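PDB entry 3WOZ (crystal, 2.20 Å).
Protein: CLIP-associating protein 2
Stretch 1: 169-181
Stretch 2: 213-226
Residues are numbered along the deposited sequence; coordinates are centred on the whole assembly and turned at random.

Stretch 1, residues 169-181: TRLAVSRVITWTT
Stretch 2, residues 213-226: ALPKTFQDGATKLL

Two helical segments of CLIP-associating protein 2 pack obliquely in one chain. Residues 169-179 continue a helix that begins earlier. Residues 213-226 start as an extended turn, in which Ala-213 (phi/psi -88/16°) leaves the preceding helix, Leu-214 is extended (-114/153°) and Pro-215 (-60/160°) occupies the N-cap position; a helix follows from Lys-216. The N-to-C directions of the two helices diverge by 59° and their axes approach to 9.7 Å. The register is set by Ile-177 and Phe-218, whose CA atoms lie 6.1 Å apart.

No hydrogen bond crosses the interface; contact is by van der Waals packing, burying 486 Å² summed over both sides. At its centre, the buried Ile-177 (chi1 -46°, chi2 -78°, both m) directs its CA-CB bond toward the second stretch. Ile-177 CB lies at the edge of the Phe-218 ring, 3.9 Å from Phe-218 CD1, while Ile-177 CG2 is 3.5 Å from Phe-218 O and Ile-177 CD1 is 3.8 Å from Ala-222 CB. The branched side chain thus reaches one helical turn along its partner, where the small methyl of Ala-222 accommodates it. Between these positions Gly-221 presents no side chain, and an ideal CB there would stand 3.7 Å from Ile-177 CG2.

Phe-218 (chi1 -55°, m; chi2 -79°) has a CA-CB bond sideways to the first stretch, and its ring stands across the first helix. Ser-174 CB sits over one face, 4.2 Å from Phe-218 CE1; Ser-174 O is closer to Phe-218 CE1, at 3.5 Å, and Thr-178 CG2 approaches the same Phe-218 CE1 obliquely at 3.7 Å. Ser-174 and Thr-178, one turn apart, both present short side chains to the ring.

Toward the start of both stretches, the buried Leu-214 (m, t) has a sideways CA-CB bond but brings its end inward: Leu-214 CD2 is 3.2 Å from Ser-174 OG and 3.7 Å from Arg-170 CG. The aliphatic part of Arg-170 (t, t, p, chi4 -116°) extends this apolar surface, with Arg-170 CD 3.6 Å from Ala-213 CB, while its NH1 is hydrogen-bonded elsewhere in the structure. At the other end, Thr-180 CG2 (chi1 -32°, between wells) meets Leu-225 CD1 (Leu-225 m, t) at 3.8 Å.

The hydroxyls of Ser-174 and Thr-178 bond to main-chain carbonyls of their own helix. Ser-174 OG (chi1 m) donates to Arg-170 O at 2.7 Å, and Thr-178 OG1 (chi1 p) to Arg-175 O at 2.8 Å, so neither depends on the second stretch for that bond. Main-chain i to i+4 bonds hold the scaffold, including Ser-174 N to Arg-170 O at 3.2 Å and Ala-222 N to Phe-218 O at 3.0 Å; Gln-219 N to Pro-215 O, 3.1 Å, opens the second helix.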

# COMPACT_ATOMS: atom_id res chain seq x y z
N THR A 169 13.08 4.61 9.94
CA THR A 169 11.98 5.51 10.24
C THR A 169 12.46 6.95 10.35
O THR A 169 11.73 7.89 10.05
CB THR A 169 11.23 5.06 11.52
OG1 THR A 169 10.96 3.66 11.43
CG2 THR A 169 9.92 5.80 11.66
N ARG A 170 13.71 7.11 10.79
CA ARG A 170 14.39 8.41 10.81
C ARG A 170 14.67 8.88 9.38
O ARG A 170 14.50 10.06 9.06
CB ARG A 170 15.69 8.29 11.60
CG ARG A 170 16.24 9.59 12.14
CD ARG A 170 17.13 9.36 13.37
NE ARG A 170 18.06 8.24 13.20
CZ ARG A 170 18.05 7.12 13.93
NH1 ARG A 170 17.16 6.96 14.91
NH2 ARG A 170 18.94 6.17 13.70
N LEU A 171 15.09 7.95 8.52
CA LEU A 171 15.36 8.22 7.11
C LEU A 171 14.08 8.57 6.34
O LEU A 171 14.11 9.36 5.40
CB LEU A 171 16.05 7.00 6.48
CG LEU A 171 16.55 7.00 5.02
CD1 LEU A 171 17.75 7.92 4.83
CD2 LEU A 171 16.89 5.58 4.59
N ALA A 172 12.96 7.98 6.76
CA ALA A 172 11.66 8.21 6.11
C ALA A 172 11.05 9.55 6.51
O ALA A 172 10.58 10.30 5.66
CB ALA A 172 10.71 7.08 6.41
N VAL A 173 11.07 9.84 7.81
CA VAL A 173 10.53 11.10 8.34
C VAL A 173 11.28 12.31 7.76
O VAL A 173 10.66 13.35 7.51
CB VAL A 173 10.50 11.12 9.89
CG1 VAL A 173 10.15 12.50 10.42
CG2 VAL A 173 9.49 10.10 10.41
N SER A 174 12.59 12.17 7.55
CA SER A 174 13.41 13.20 6.91
C SER A 174 12.87 13.59 5.54
O SER A 174 12.72 14.77 5.24
CB SER A 174 14.86 12.71 6.76
OG SER A 174 15.44 12.42 8.01
N ARG A 175 12.60 12.58 4.71
CA ARG A 175 12.04 12.79 3.38
C ARG A 175 10.70 13.51 3.43
O ARG A 175 10.44 14.41 2.63
CB ARG A 175 11.90 11.46 2.64
CG ARG A 175 13.23 10.83 2.26
CD ARG A 175 13.05 9.70 1.25
NE ARG A 175 12.49 10.15 -0.02
CZ ARG A 175 12.63 9.51 -1.18
NH1 ARG A 175 12.08 10.00 -2.28
NH2 ARG A 175 13.32 8.38 -1.24
N VAL A 176 9.86 13.12 4.40
CA VAL A 176 8.53 13.71 4.58
C VAL A 176 8.62 15.20 4.93
O VAL A 176 7.86 16.01 4.39
CB VAL A 176 7.69 12.92 5.63
CG1 VAL A 176 6.32 13.55 5.83
CG2 VAL A 176 7.52 11.47 5.20
N ILE A 177 9.56 15.54 5.83
CA ILE A 177 9.79 16.94 6.25
C ILE A 177 9.94 17.87 5.04
O ILE A 177 9.30 18.92 4.98
CB ILE A 177 11.08 17.09 7.14
CG1 ILE A 177 11.16 16.02 8.24
CG2 ILE A 177 11.18 18.51 7.72
CD1 ILE A 177 10.26 16.25 9.46
N THR A 178 10.79 17.48 4.10
CA THR A 178 11.08 18.29 2.92
C THR A 178 9.90 18.32 1.95
O THR A 178 9.60 19.37 1.36
CB THR A 178 12.35 17.83 2.18
OG1 THR A 178 12.30 16.41 1.99
CG2 THR A 178 13.59 18.18 3.00
N TRP A 179 9.22 17.18 1.81
CA TRP A 179 8.00 17.09 0.99
C TRP A 179 6.91 18.03 1.51
O TRP A 179 5.94 18.32 0.81
CB TRP A 179 7.49 15.65 0.94
CG TRP A 179 8.39 14.67 0.20
CD1 TRP A 179 9.50 14.97 -0.54
CD2 TRP A 179 8.23 13.25 0.12
NE1 TRP A 179 10.04 13.82 -1.06
CE2 TRP A 179 9.29 12.75 -0.68
CE3 TRP A 179 7.29 12.34 0.64
CZ2 TRP A 179 9.44 11.39 -0.96
CZ3 TRP A 179 7.45 10.98 0.36
CH2 TRP A 179 8.51 10.52 -0.43
N THR A 180 7.07 18.49 2.75
CA THR A 180 6.11 19.40 3.37
C THR A 180 6.28 20.84 2.86
O THR A 180 5.40 21.69 3.07
CB THR A 180 6.23 19.38 4.91
OG1 THR A 180 6.63 18.07 5.34
CG2 THR A 180 4.91 19.72 5.54
N THR A 181 7.40 21.10 2.20
CA THR A 181 7.65 22.41 1.60
C THR A 181 7.46 22.36 0.09
O THR A 181 7.65 23.37 -0.60
CB THR A 181 9.07 22.94 1.95
OG1 THR A 181 10.07 22.05 1.44
CG2 THR A 181 9.25 23.08 3.46
N ALA A 213 17.43 13.55 16.79
CA ALA A 213 18.47 12.85 16.03
C ALA A 213 18.53 13.27 14.56
O ALA A 213 19.14 12.59 13.73
CB ALA A 213 18.28 11.34 16.16
N LEU A 214 17.89 14.40 14.24
CA LEU A 214 17.92 14.99 12.90
C LEU A 214 18.66 16.33 12.92
O LEU A 214 18.69 17.00 13.95
CB LEU A 214 16.50 15.20 12.37
CG LEU A 214 15.57 14.01 12.13
CD1 LEU A 214 14.18 14.51 11.75
CD2 LEU A 214 16.12 13.08 11.05
N PRO A 215 19.27 16.72 11.77
CA PRO A 215 19.93 18.02 11.66
C PRO A 215 18.99 19.20 11.90
O PRO A 215 17.77 19.06 11.78
CB PRO A 215 20.45 18.03 10.22
CG PRO A 215 20.64 16.59 9.89
CD PRO A 215 19.51 15.89 10.57
N LYS A 216 19.57 20.36 12.21
CA LYS A 216 18.82 21.58 12.55
C LYS A 216 17.84 22.03 11.46
O LYS A 216 16.92 22.81 11.74
CB LYS A 216 19.80 22.72 12.87
CG LYS A 216 20.65 22.49 14.11
CD LYS A 216 21.86 23.42 14.13
CE LYS A 216 22.65 23.28 15.43
NZ LYS A 216 23.21 21.91 15.63
N THR A 217 18.04 21.53 10.25
CA THR A 217 17.18 21.85 9.11
C THR A 217 15.81 21.17 9.23
O THR A 217 14.78 21.85 9.26
CB THR A 217 17.84 21.48 7.76
OG1 THR A 217 18.22 20.09 7.77
CG2 THR A 217 19.08 22.33 7.50
N PHE A 218 15.82 19.84 9.30
CA PHE A 218 14.60 19.04 9.43
C PHE A 218 13.90 19.30 10.77
O PHE A 218 12.67 19.35 10.83
CB PHE A 218 14.91 17.54 9.31
CG PHE A 218 15.63 17.17 8.04
CD1 PHE A 218 14.95 17.05 6.83
CD2 PHE A 218 17.00 16.92 8.06
CE1 PHE A 218 15.62 16.70 5.66
CE2 PHE A 218 17.69 16.56 6.90
CZ PHE A 218 16.99 16.45 5.70
N GLN A 219 14.70 19.45 11.82
CA GLN A 219 14.19 19.63 13.18
C GLN A 219 13.35 20.90 13.32
O GLN A 219 12.23 20.85 13.84
CB GLN A 219 15.35 19.62 14.19
CG GLN A 219 14.91 19.69 15.65
CD GLN A 219 15.94 19.12 16.61
OE1 GLN A 219 17.14 19.09 16.33
NE2 GLN A 219 15.47 18.66 17.76
N ASP A 220 13.89 22.03 12.86
CA ASP A 220 13.20 23.32 12.95
C ASP A 220 12.06 23.43 11.93
O ASP A 220 11.04 24.07 12.21
CB ASP A 220 14.18 24.48 12.79
CG ASP A 220 13.70 25.74 13.48
OD1 ASP A 220 13.79 25.80 14.73
OD2 ASP A 220 13.25 26.67 12.79
N GLY A 221 12.26 22.83 10.76
CA GLY A 221 11.23 22.78 9.72
C GLY A 221 9.96 22.12 10.22
O GLY A 221 8.85 22.59 9.94
N ALA A 222 10.13 21.03 10.96
CA ALA A 222 9.02 20.32 11.60
C ALA A 222 8.49 21.08 12.82
O ALA A 222 7.30 21.02 13.12
CB ALA A 222 9.45 18.92 12.00
N THR A 223 9.39 21.79 13.51
CA THR A 223 9.03 22.59 14.69
C THR A 223 8.02 23.69 14.36
O THR A 223 7.09 23.94 15.13
CB THR A 223 10.29 23.17 15.39
OG1 THR A 223 11.11 22.10 15.88
CG2 THR A 223 9.91 24.07 16.57
N LYS A 224 8.20 24.34 13.20
CA LYS A 224 7.26 25.37 12.74
C LYS A 224 5.86 24.81 12.51
O LYS A 224 4.87 25.52 12.70
CB LYS A 224 7.78 26.04 11.46
CG LYS A 224 8.84 27.11 11.70
CD LYS A 224 9.10 27.95 10.46
CE LYS A 224 8.02 29.02 10.26
NZ LYS A 224 8.25 29.83 9.03
N LEU A 225 5.78 23.54 12.10
CA LEU A 225 4.51 22.88 11.82
C LEU A 225 3.84 22.34 13.08
O LEU A 225 2.62 22.49 13.25
CB LEU A 225 4.72 21.73 10.82
CG LEU A 225 5.51 22.00 9.54
CD1 LEU A 225 6.07 20.70 8.98
CD2 LEU A 225 4.67 22.73 8.49
N LEU A 226 4.63 21.73 13.96
CA LEU A 226 4.11 21.05 15.15
C LEU A 226 3.71 22.00 16.29
O LEU A 226 3.22 21.55 17.33
CB LEU A 226 5.10 20.00 15.65
CG LEU A 226 5.41 18.82 14.71
CD1 LEU A 226 6.59 18.02 15.23
CD2 LEU A 226 4.19 17.93 14.50